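Local coordinates for choline/ethanolamine kinase family protein (Mesorhizobium loti, PDB 3DXQ) that belongs to the choline/ethanolamine kinase family and probably transfers phosphate to ethanolamine or a related small alcohol, at residues A9-L17 with L75-V85; P107-H118 with Q222-G232. All coordinates share one frame; numbering follows the deposited sequence.

Interaction 1. Residues A9-L17 with L75-V85; sequences AKLAAIPML and LHVDPATGVMV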
loop_
_atom_site.group_PDB
_atom_site.type_symbol
_atom_site.label_atom_id
_atom_site.label_comp_id
_atom_site.label_asym_id
_atom_site.label_seq_id
_atom_site.Cartn_x
_atom_site.Cartn_y
_atom_site.Cartn_z
ATOM N N ALA A 9 -0.383 -27.289 10.068
ATOM C CA ALA A 9 0.014 -27.409 11.462
ATOM C C ALA A 9 -0.764 -26.371 12.270
ATOM O O ALA A 9 -1.426 -26.718 13.254
ATOM C CB ALA A 9 1.511 -27.180 11.609
ATOM N N LYS A 10 -0.706 -25.111 11.825
ATOM C CA LYS A 10 -1.367 -24.011 12.531
ATOM C C LYS A 10 -2.860 -24.229 12.766
ATOM O O LYS A 10 -3.406 -23.710 13.737
ATOM C CB LYS A 10 -1.141 -22.667 11.827
ATOM C CG LYS A 10 0.114 -21.900 12.280
ATOM C CD LYS A 10 1.417 -22.577 11.861
ATOM C CE LYS A 10 2.589 -21.585 11.780
ATOM N NZ LYS A 10 2.653 -20.627 12.935
ATOM N N LEU A 11 -3.515 -24.976 11.886
ATOM C CA LEU A 11 -4.940 -25.261 12.045
ATOM C C LEU A 11 -5.303 -25.799 13.415
ATOM O O LEU A 11 -6.328 -25.410 13.970
ATOM C CB LEU A 11 -5.418 -26.268 11.002
ATOM C CG LEU A 11 -5.887 -25.712 9.658
ATOM C CD1 LEU A 11 -5.017 -24.547 9.221
ATOM C CD2 LEU A 11 -5.929 -26.810 8.589
ATOM N N ALA A 12 -4.475 -26.702 13.942
ATOM C CA ALA A 12 -4.698 -27.297 15.261
ATOM C C ALA A 12 -5.157 -26.220 16.225
ATOM O O ALA A 12 -6.242 -26.320 16.794
ATOM C CB ALA A 12 -3.409 -27.969 15.774
ATOM N N ALA A 13 -4.327 -25.180 16.357
ATOM C CA ALA A 13 -4.618 -24.029 17.197
ATOM C C ALA A 13 -6.033 -23.549 16.975
ATOM O O ALA A 13 -6.868 -23.715 17.854
ATOM C CB ALA A 13 -3.633 -22.882 16.928
ATOM N N ILE A 14 -6.319 -23.012 15.787
ATOM C CA ILE A 14 -7.607 -22.354 15.555
ATOM C C ILE A 14 -8.792 -23.313 15.581
ATOM O O ILE A 14 -8.920 -24.131 14.692
ATOM C CB ILE A 14 -7.659 -21.599 14.243
ATOM C CG1 ILE A 14 -6.419 -20.731 14.050
ATOM C CG2 ILE A 14 -8.913 -20.730 14.224
ATOM C CD1 ILE A 14 -5.340 -21.376 13.231
ATOM N N PRO A 15 -9.675 -23.196 16.595
ATOM C CA PRO A 15 -10.841 -24.083 16.696
ATOM C C PRO A 15 -11.737 -24.056 15.466
ATOM O O PRO A 15 -12.150 -25.106 15.001
ATOM C CB PRO A 15 -11.594 -23.552 17.926
ATOM C CG PRO A 15 -10.570 -22.858 18.730
ATOM C CD PRO A 15 -9.641 -22.234 17.714
HETATM N N MSE A 16 -12.017 -22.882 14.923
HETATM C CA MSE A 16 -12.888 -22.789 13.728
HETATM C C MSE A 16 -12.316 -23.371 12.420
HETATM O O MSE A 16 -13.064 -23.614 11.474
HETATM C CB MSE A 16 -13.381 -21.366 13.484
HETATM C CG MSE A 16 -12.474 -20.270 13.966
HETATM SE SE MSE A 16 -12.848 -18.606 13.070
HETATM C CE MSE A 16 -14.506 -18.941 12.240
ATOM N N LEU A 17 -11.006 -23.583 12.358
ATOM C CA LEU A 17 -10.418 -24.275 11.221
ATOM C C LEU A 17 -10.030 -25.720 11.550
ATOM O O LEU A 17 -9.927 -26.543 10.648
ATOM C CB LEU A 17 -9.205 -23.513 10.708
ATOM C CG LEU A 17 -9.509 -22.172 10.046
ATOM C CD1 LEU A 17 -8.210 -21.480 9.657
ATOM C CD2 LEU A 17 -10.382 -22.380 8.837
ATOM N N LEU A 75 -12.083 -12.730 11.736
ATOM C CA LEU A 75 -12.746 -13.691 12.610
ATOM C C LEU A 75 -11.878 -14.199 13.744
ATOM O O LEU A 75 -12.402 -14.725 14.724
ATOM C CB LEU A 75 -13.248 -14.879 11.793
ATOM C CG LEU A 75 -14.133 -14.471 10.607
ATOM C CD1 LEU A 75 -14.554 -15.706 9.832
ATOM C CD2 LEU A 75 -15.359 -13.660 11.065
ATOM N N HIS A 76 -10.561 -14.050 13.640
ATOM C CA HIS A 76 -9.715 -14.582 14.691
ATOM C C HIS A 76 -8.305 -14.056 14.589
ATOM O O HIS A 76 -7.812 -13.794 13.507
ATOM C CB HIS A 76 -9.730 -16.121 14.642
ATOM C CG HIS A 76 -9.086 -16.771 15.824
ATOM N ND1 HIS A 76 -8.330 -17.919 15.723
ATOM C CD2 HIS A 76 -9.057 -16.414 17.129
ATOM C CE1 HIS A 76 -7.881 -18.256 16.919
ATOM N NE2 HIS A 76 -8.302 -17.354 17.788
ATOM N N VAL A 77 -7.680 -13.858 15.739
ATOM C CA VAL A 77 -6.298 -13.424 15.792
ATOM C C VAL A 77 -5.631 -14.254 16.871
ATOM O O VAL A 77 -6.262 -14.616 17.867
ATOM C CB VAL A 77 -6.189 -11.948 16.114
ATOM C CG1 VAL A 77 -4.735 -11.507 16.086
ATOM C CG2 VAL A 77 -6.998 -11.156 15.125
ATOM N N ASP A 78 -4.368 -14.590 16.657
ATOM C CA ASP A 78 -3.652 -15.408 17.607
ATOM C C ASP A 78 -2.649 -14.507 18.318
ATOM O O ASP A 78 -1.765 -13.947 17.670
ATOM C CB ASP A 78 -2.963 -16.561 16.885
ATOM C CG ASP A 78 -2.435 -17.619 17.838
ATOM O OD1 ASP A 78 -2.451 -17.380 19.069
ATOM O OD2 ASP A 78 -1.998 -18.686 17.341
ATOM N N PRO A 79 -2.768 -14.372 19.654
ATOM C CA PRO A 79 -1.866 -13.435 20.323
ATOM C C PRO A 79 -0.476 -14.018 20.541
ATOM O O PRO A 79 0.424 -13.288 20.977
ATOM C CB PRO A 79 -2.559 -13.151 21.658
ATOM C CG PRO A 79 -3.657 -14.165 21.786
ATOM C CD PRO A 79 -3.637 -15.073 20.614
ATOM N N ALA A 80 -0.318 -15.309 20.241
ATOM C CA ALA A 80 0.974 -15.998 20.324
ATOM C C ALA A 80 1.777 -15.905 19.015
ATOM O O ALA A 80 3.001 -15.696 19.029
ATOM C CB ALA A 80 0.767 -17.476 20.692
ATOM N N THR A 81 1.087 -16.050 17.886
ATOM C CA THR A 81 1.751 -16.162 16.595
ATOM C C THR A 81 1.477 -15.007 15.639
ATOM O O THR A 81 2.227 -14.806 14.683
ATOM C CB THR A 81 1.313 -17.465 15.917
ATOM O OG1 THR A 81 -0.052 -17.351 15.520
ATOM C CG2 THR A 81 1.451 -18.645 16.885
ATOM N N GLY A 82 0.409 -14.250 15.880
ATOM C CA GLY A 82 -0.010 -13.206 14.937
ATOM C C GLY A 82 -0.935 -13.730 13.838
ATOM O O GLY A 82 -1.521 -12.950 13.103
ATOM N N VAL A 83 -1.076 -15.051 13.739
ATOM C CA VAL A 83 -1.921 -15.699 12.727
ATOM C C VAL A 83 -3.366 -15.168 12.710
ATOM O O VAL A 83 -3.994 -15.015 13.757
ATOM C CB VAL A 83 -1.898 -17.225 12.924
ATOM C CG1 VAL A 83 -2.981 -17.898 12.122
ATOM C CG2 VAL A 83 -0.527 -17.763 12.537
HETATM N N MSE A 84 -3.894 -14.910 11.515
HETATM C CA MSE A 84 -5.194 -14.245 11.395
HETATM C C MSE A 84 -6.148 -15.009 10.467
HETATM O O MSE A 84 -5.753 -15.462 9.383
HETATM C CB MSE A 84 -4.980 -12.813 10.907
HETATM C CG MSE A 84 -6.212 -11.963 10.866
HETATM SE SE MSE A 84 -5.856 -10.286 9.914
HETATM C CE MSE A 84 -4.951 -9.340 11.340
ATOM N N VAL A 85 -7.393 -15.175 10.915
ATOM C CA VAL A 85 -8.418 -15.812 10.096
ATOM C C VAL A 85 -9.429 -14.772 9.619
ATOM O O VAL A 85 -10.030 -14.070 10.424
ATOM C CB VAL A 85 -9.167 -16.901 10.849
ATOM C CG1 VAL A 85 -10.142 -17.593 9.892
ATOM C CG2 VAL A 85 -8.183 -17.898 11.476
#
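In both I14 and H76 the group that makes the contact lies anti to its own backbone N: the imidazole of H76 (chi1 -170°) and CG2 of I14, whose CG1 is at chi1 -47°. The contact lays the N-terminal segment 9-17 along the edge hairpin of the five-stranded antiparallel sheet in the N-lobe of a protein-kinase-like fold. I14 CG2 meets H76 ND1 at 3.2 Å obliquely, whereas CG1 lies at the ring's edge and in its plane. The same CG2 also rests 4.0 Å from V85 CG2, and I14 CD1 extends along the hairpin to V83. Both branches of V83 are used: CG1 faces I14 CD1, and CG2 lies 4.2 Å from K10 CG, near the root of a lysine chain that bends at chi2 and chi4. At the other end, L17 CD1 and V85 CG2 come tip to tip, while selenomethionine M16 passes at about a right angle to L75, its SE 4.0 Å from L75 CB. Strand 40-45 extends this apolar layer, L17 and L75 both touching L40. Opposite V85 the edge strand fits in an extra residue, L75 and H76 sharing the one partner in a classic beta bulge, which helps explain how two successive residues of that strand can meet segment 9-17: L75 N bonds V85 O, and V85 N returns a bond to H76 O. Across the segments the grip is by van der Waals contact, and the polar bonds fix the hairpin instead. In its connecting loop D78 forms an Asx turn, with A80 N meeting OD1 from above the carboxylate plane, and T81 OG1 gives its hydrogen to D78 OD2 while accepting from V83 N at 3.1 Å.

Interaction 2. Residues P107-H118 with Q222-G232; sequences PARAGEAFRKLH and QDEELMRAYFG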
loop_
_atom_site.group_PDB
_atom_site.type_symbol
_atom_site.label_atom_id
_atom_site.label_comp_id
_atom_site.label_asym_id
_atom_site.label_seq_id
_atom_site.Cartn_x
_atom_site.Cartn_y
_atom_site.Cartn_z
ATOM N N PRO A 107 -10.348 1.070 -11.621
ATOM C CA PRO A 107 -9.789 2.207 -10.859
ATOM C C PRO A 107 -10.879 2.930 -10.061
ATOM O O PRO A 107 -10.674 3.306 -8.898
ATOM C CB PRO A 107 -9.204 3.110 -11.931
ATOM C CG PRO A 107 -8.916 2.162 -13.106
ATOM C CD PRO A 107 -10.069 1.172 -13.063
ATOM N N ALA A 108 -12.045 3.091 -10.665
ATOM C CA ALA A 108 -13.107 3.814 -9.998
ATOM C C ALA A 108 -13.497 3.048 -8.734
ATOM O O ALA A 108 -13.695 3.637 -7.669
ATOM C CB ALA A 108 -14.299 4.004 -10.925
ATOM N N ARG A 109 -13.568 1.727 -8.846
ATOM C CA ARG A 109 -13.938 0.906 -7.711
ATOM C C ARG A 109 -12.893 1.001 -6.613
ATOM O O ARG A 109 -13.254 0.916 -5.426
ATOM C CB ARG A 109 -14.226 -0.548 -8.141
ATOM C CG ARG A 109 -15.566 -0.676 -8.930
ATOM C CD ARG A 109 -16.070 -2.117 -9.099
ATOM N NE ARG A 109 -15.238 -2.945 -9.953
ATOM C CZ ARG A 109 -15.193 -2.842 -11.278
ATOM N NH1 ARG A 109 -15.948 -1.948 -11.907
ATOM N NH2 ARG A 109 -14.388 -3.628 -11.979
ATOM N N ALA A 110 -11.621 1.180 -6.988
ATOM C CA ALA A 110 -10.566 1.430 -6.000
ATOM C C ALA A 110 -10.815 2.773 -5.288
ATOM O O ALA A 110 -10.707 2.865 -4.066
ATOM C CB ALA A 110 -9.210 1.429 -6.658
ATOM N N GLY A 111 -11.165 3.805 -6.054
ATOM C CA GLY A 111 -11.474 5.128 -5.506
ATOM C C GLY A 111 -12.671 5.089 -4.576
ATOM O O GLY A 111 -12.669 5.715 -3.517
ATOM N N GLU A 112 -13.678 4.311 -4.943
ATOM C CA GLU A 112 -14.861 4.140 -4.084
ATOM C C GLU A 112 -14.472 3.457 -2.780
ATOM O O GLU A 112 -14.954 3.853 -1.717
ATOM C CB GLU A 112 -15.983 3.401 -4.837
ATOM C CG GLU A 112 -16.693 4.371 -5.859
ATOM C CD GLU A 112 -17.217 3.746 -7.195
ATOM O OE1 GLU A 112 -17.377 2.502 -7.324
ATOM O OE2 GLU A 112 -17.474 4.546 -8.139
ATOM N N ALA A 113 -13.553 2.489 -2.844
ATOM C CA ALA A 113 -13.115 1.797 -1.623
ATOM C C ALA A 113 -12.366 2.774 -0.713
ATOM O O ALA A 113 -12.650 2.843 0.497
ATOM C CB ALA A 113 -12.238 0.594 -1.951
ATOM N N PHE A 114 -11.414 3.521 -1.275
ATOM C CA PHE A 114 -10.717 4.519 -0.482
ATOM C C PHE A 114 -11.716 5.508 0.112
ATOM O O PHE A 114 -11.621 5.903 1.278
ATOM C CB PHE A 114 -9.703 5.300 -1.322
ATOM C CG PHE A 114 -8.460 4.532 -1.667
ATOM C CD1 PHE A 114 -7.856 3.682 -0.749
ATOM C CD2 PHE A 114 -7.844 4.723 -2.886
ATOM C CE1 PHE A 114 -6.685 3.002 -1.087
ATOM C CE2 PHE A 114 -6.669 4.055 -3.214
ATOM C CZ PHE A 114 -6.091 3.203 -2.312
ATOM N N ARG A 115 -12.680 5.916 -0.698
ATOM C CA ARG A 115 -13.639 6.916 -0.266
ATOM C C ARG A 115 -14.393 6.454 0.957
ATOM O O ARG A 115 -14.618 7.216 1.887
ATOM C CB ARG A 115 -14.626 7.205 -1.386
ATOM C CG ARG A 115 -15.577 8.361 -1.128
ATOM C CD ARG A 115 -16.276 8.662 -2.416
ATOM N NE ARG A 115 -17.370 9.605 -2.303
ATOM C CZ ARG A 115 -18.168 9.930 -3.314
ATOM N NH1 ARG A 115 -17.986 9.402 -4.518
ATOM N NH2 ARG A 115 -19.155 10.783 -3.128
ATOM N N LYS A 116 -14.793 5.187 0.926
ATOM C CA LYS A 116 -15.495 4.575 2.028
ATOM C C LYS A 116 -14.589 4.521 3.242
ATOM O O LYS A 116 -15.033 4.828 4.364
ATOM C CB LYS A 116 -15.960 3.176 1.650
ATOM C CG LYS A 116 -17.044 2.630 2.578
ATOM C CD LYS A 116 -17.706 1.396 1.943
ATOM C CE LYS A 116 -18.629 0.664 2.880
ATOM N NZ LYS A 116 -18.898 -0.666 2.302
ATOM N N LEU A 117 -13.328 4.161 3.000
ATOM C CA LEU A 117 -12.335 4.039 4.068
ATOM C C LEU A 117 -12.084 5.348 4.747
ATOM O O LEU A 117 -12.265 5.460 5.949
ATOM C CB LEU A 117 -11.005 3.490 3.535
ATOM C CG LEU A 117 -9.821 3.457 4.512
ATOM C CD1 LEU A 117 -10.159 2.559 5.706
ATOM C CD2 LEU A 117 -8.505 3.032 3.828
ATOM N N HIS A 118 -11.640 6.331 3.976
ATOM C CA HIS A 118 -11.274 7.642 4.527
ATOM C C HIS A 118 -12.468 8.341 5.140
ATOM O O HIS A 118 -12.359 9.019 6.141
ATOM C CB HIS A 118 -10.648 8.515 3.456
ATOM C CG HIS A 118 -9.405 7.938 2.858
ATOM N ND1 HIS A 118 -8.938 8.304 1.619
ATOM C CD2 HIS A 118 -8.546 7.002 3.322
ATOM C CE1 HIS A 118 -7.837 7.626 1.347
ATOM N NE2 HIS A 118 -7.572 6.833 2.368
ATOM N N GLN A 222 -6.525 6.478 -16.083
ATOM C CA GLN A 222 -6.844 5.717 -14.899
ATOM C C GLN A 222 -6.842 6.616 -13.668
ATOM O O GLN A 222 -7.729 6.501 -12.791
ATOM C CB GLN A 222 -5.851 4.566 -14.735
ATOM C CG GLN A 222 -6.040 3.449 -15.756
ATOM C CD GLN A 222 -4.986 2.380 -15.652
ATOM O OE1 GLN A 222 -3.812 2.601 -15.993
ATOM N NE2 GLN A 222 -5.400 1.196 -15.249
ATOM N N ASP A 223 -5.857 7.515 -13.612
ATOM C CA ASP A 223 -5.782 8.492 -12.530
ATOM C C ASP A 223 -7.022 9.369 -12.476
ATOM O O ASP A 223 -7.537 9.619 -11.390
ATOM C CB ASP A 223 -4.533 9.362 -12.657
ATOM C CG ASP A 223 -3.274 8.643 -12.233
ATOM O OD1 ASP A 223 -3.351 7.503 -11.730
ATOM O OD2 ASP A 223 -2.197 9.232 -12.391
ATOM N N GLU A 224 -7.516 9.833 -13.622
ATOM C CA GLU A 224 -8.742 10.630 -13.632
ATOM C C GLU A 224 -9.905 9.790 -13.133
ATOM O O GLU A 224 -10.699 10.228 -12.331
ATOM C CB GLU A 224 -9.083 11.145 -15.036
ATOM C CG GLU A 224 -8.098 12.165 -15.581
ATOM C CD GLU A 224 -7.827 13.298 -14.586
ATOM O OE1 GLU A 224 -8.808 13.943 -14.115
ATOM O OE2 GLU A 224 -6.626 13.515 -14.270
ATOM N N GLU A 225 -10.013 8.579 -13.643
ATOM C CA GLU A 225 -11.089 7.709 -13.238
ATOM C C GLU A 225 -11.036 7.454 -11.720
ATOM O O GLU A 225 -12.075 7.456 -11.068
ATOM C CB GLU A 225 -11.055 6.397 -14.030
ATOM C CG GLU A 225 -12.319 5.589 -13.863
ATOM C CD GLU A 225 -12.150 4.168 -14.308
ATOM O OE1 GLU A 225 -11.632 3.939 -15.412
ATOM O OE2 GLU A 225 -12.544 3.278 -13.539
ATOM N N LEU A 226 -9.825 7.261 -11.181
ATOM C CA LEU A 226 -9.602 7.020 -9.738
ATOM C C LEU A 226 -10.022 8.229 -8.907
ATOM O O LEU A 226 -10.774 8.111 -7.952
ATOM C CB LEU A 226 -8.112 6.742 -9.485
ATOM C CG LEU A 226 -7.595 6.611 -8.046
ATOM C CD1 LEU A 226 -8.149 5.326 -7.326
ATOM C CD2 LEU A 226 -6.070 6.653 -8.007
HETATM N N MSE A 227 -9.519 9.398 -9.277
HETATM C CA MSE A 227 -9.789 10.612 -8.519
HETATM C C MSE A 227 -11.246 11.033 -8.617
HETATM O O MSE A 227 -11.863 11.433 -7.617
HETATM C CB MSE A 227 -8.848 11.741 -8.971
HETATM C CG MSE A 227 -7.407 11.464 -8.572
HETATM SE SE MSE A 227 -6.114 12.842 -9.064
HETATM C CE MSE A 227 -6.515 12.866 -11.081
ATOM N N ARG A 228 -11.808 10.930 -9.811
ATOM C CA ARG A 228 -13.191 11.303 -9.998
ATOM C C ARG A 228 -14.081 10.442 -9.124
ATOM O O ARG A 228 -14.998 10.958 -8.515
ATOM C CB ARG A 228 -13.587 11.200 -11.473
ATOM C CG ARG A 228 -15.057 11.517 -11.770
ATOM C CD ARG A 228 -15.357 11.421 -13.268
ATOM N NE ARG A 228 -14.755 12.536 -14.008
ATOM C CZ ARG A 228 -15.294 13.754 -14.130
ATOM N NH1 ARG A 228 -16.467 14.053 -13.560
ATOM N NH2 ARG A 228 -14.650 14.686 -14.822
ATOM N N ALA A 229 -13.812 9.138 -9.062
ATOM C CA ALA A 229 -14.622 8.229 -8.246
ATOM C C ALA A 229 -14.394 8.511 -6.786
ATOM O O ALA A 229 -15.309 8.394 -5.985
ATOM C CB ALA A 229 -14.306 6.761 -8.561
ATOM N N TYR A 230 -13.161 8.876 -6.446
ATOM C CA TYR A 230 -12.802 9.167 -5.052
ATOM C C TYR A 230 -13.429 10.446 -4.502
ATOM O O TYR A 230 -13.967 10.433 -3.398
ATOM C CB TYR A 230 -11.279 9.249 -4.886
ATOM C CG TYR A 230 -10.861 9.563 -3.484
ATOM C CD1 TYR A 230 -10.915 8.590 -2.486
ATOM C CD2 TYR A 230 -10.460 10.845 -3.130
ATOM C CE1 TYR A 230 -10.573 8.891 -1.166
ATOM C CE2 TYR A 230 -10.086 11.147 -1.816
ATOM C CZ TYR A 230 -10.136 10.176 -0.852
ATOM O OH TYR A 230 -9.774 10.498 0.432
ATOM N N PHE A 231 -13.335 11.531 -5.274
ATOM C CA PHE A 231 -13.766 12.860 -4.849
ATOM C C PHE A 231 -15.224 13.156 -5.104
ATOM O O PHE A 231 -15.755 14.110 -4.553
ATOM C CB PHE A 231 -12.983 13.930 -5.610
ATOM C CG PHE A 231 -11.542 14.059 -5.202
ATOM C CD1 PHE A 231 -11.193 14.301 -3.873
ATOM C CD2 PHE A 231 -10.546 13.982 -6.143
ATOM C CE1 PHE A 231 -9.852 14.434 -3.507
ATOM C CE2 PHE A 231 -9.215 14.128 -5.792
ATOM C CZ PHE A 231 -8.863 14.355 -4.475
ATOM N N GLY A 232 -15.866 12.378 -5.971
ATOM C CA GLY A 232 -17.276 12.604 -6.306
ATOM C C GLY A 232 -17.379 13.745 -7.297
ATOM O O GLY A 232 -18.436 14.383 -7.427
#
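Two helices of the C-lobe of this kinase-like fold pack closely here, P107-H118 and Q222-F231 running in roughly the same direction with axes 7.2 Å apart and crossing at -34°. Small residues line the crossing: G111 has no side chain, and its CA lies 4.3 Å from that of Y230, while A108 CB meets A229 CB at 3.6 Å. L226 lays CD1 against the P107 O and G111 N pair, 3.6 Å from each, and on to the edge of the F114 ring, on the side where helix 206-215 covers A110 and F114. At the start, extended E225 takes the amide of A108 on OE2 (2.9 Å) from above its carboxylate plane, beside P107 CD. R115, stretched from CG to NE, runs past Y230 O to the end of the other helix, where NH1 gives a hydrogen bond to A229 O (3.2 Å) and G232 N lies over one guanidinium face. The hydroxyl of Y230 hydrogen-bonds H118 ND1 at 2.6 Å, the two rings meeting rim to rim with planes at 76°; H118 NE2 is in turn held by D208. The Y230 side chain fills a hole among G111, F114, R115 and H118, a single knobs-into-holes contact between two closely packed helices.

The two contacts lie in different lobes of the kinase-like fold, with centres 34 Å apart and nearest atoms about 14 Å apart, and they do not touch. Along the chain they come in series: interaction 1 is complete by residue 85, before the first helix of interaction 2 begins. Interaction 1 fastens the N-terminal segment to the edge of the five-stranded sheet, whereas interaction 2 joins helix 106-118 to helix 220-231 across 103 intervening residues. No sheet or helix is shared. Together they illustrate the bilobal plan, a mostly beta N-lobe and a helical C-lobe, each contact lying wholly within its own lobe, as in kinases of this superfamily.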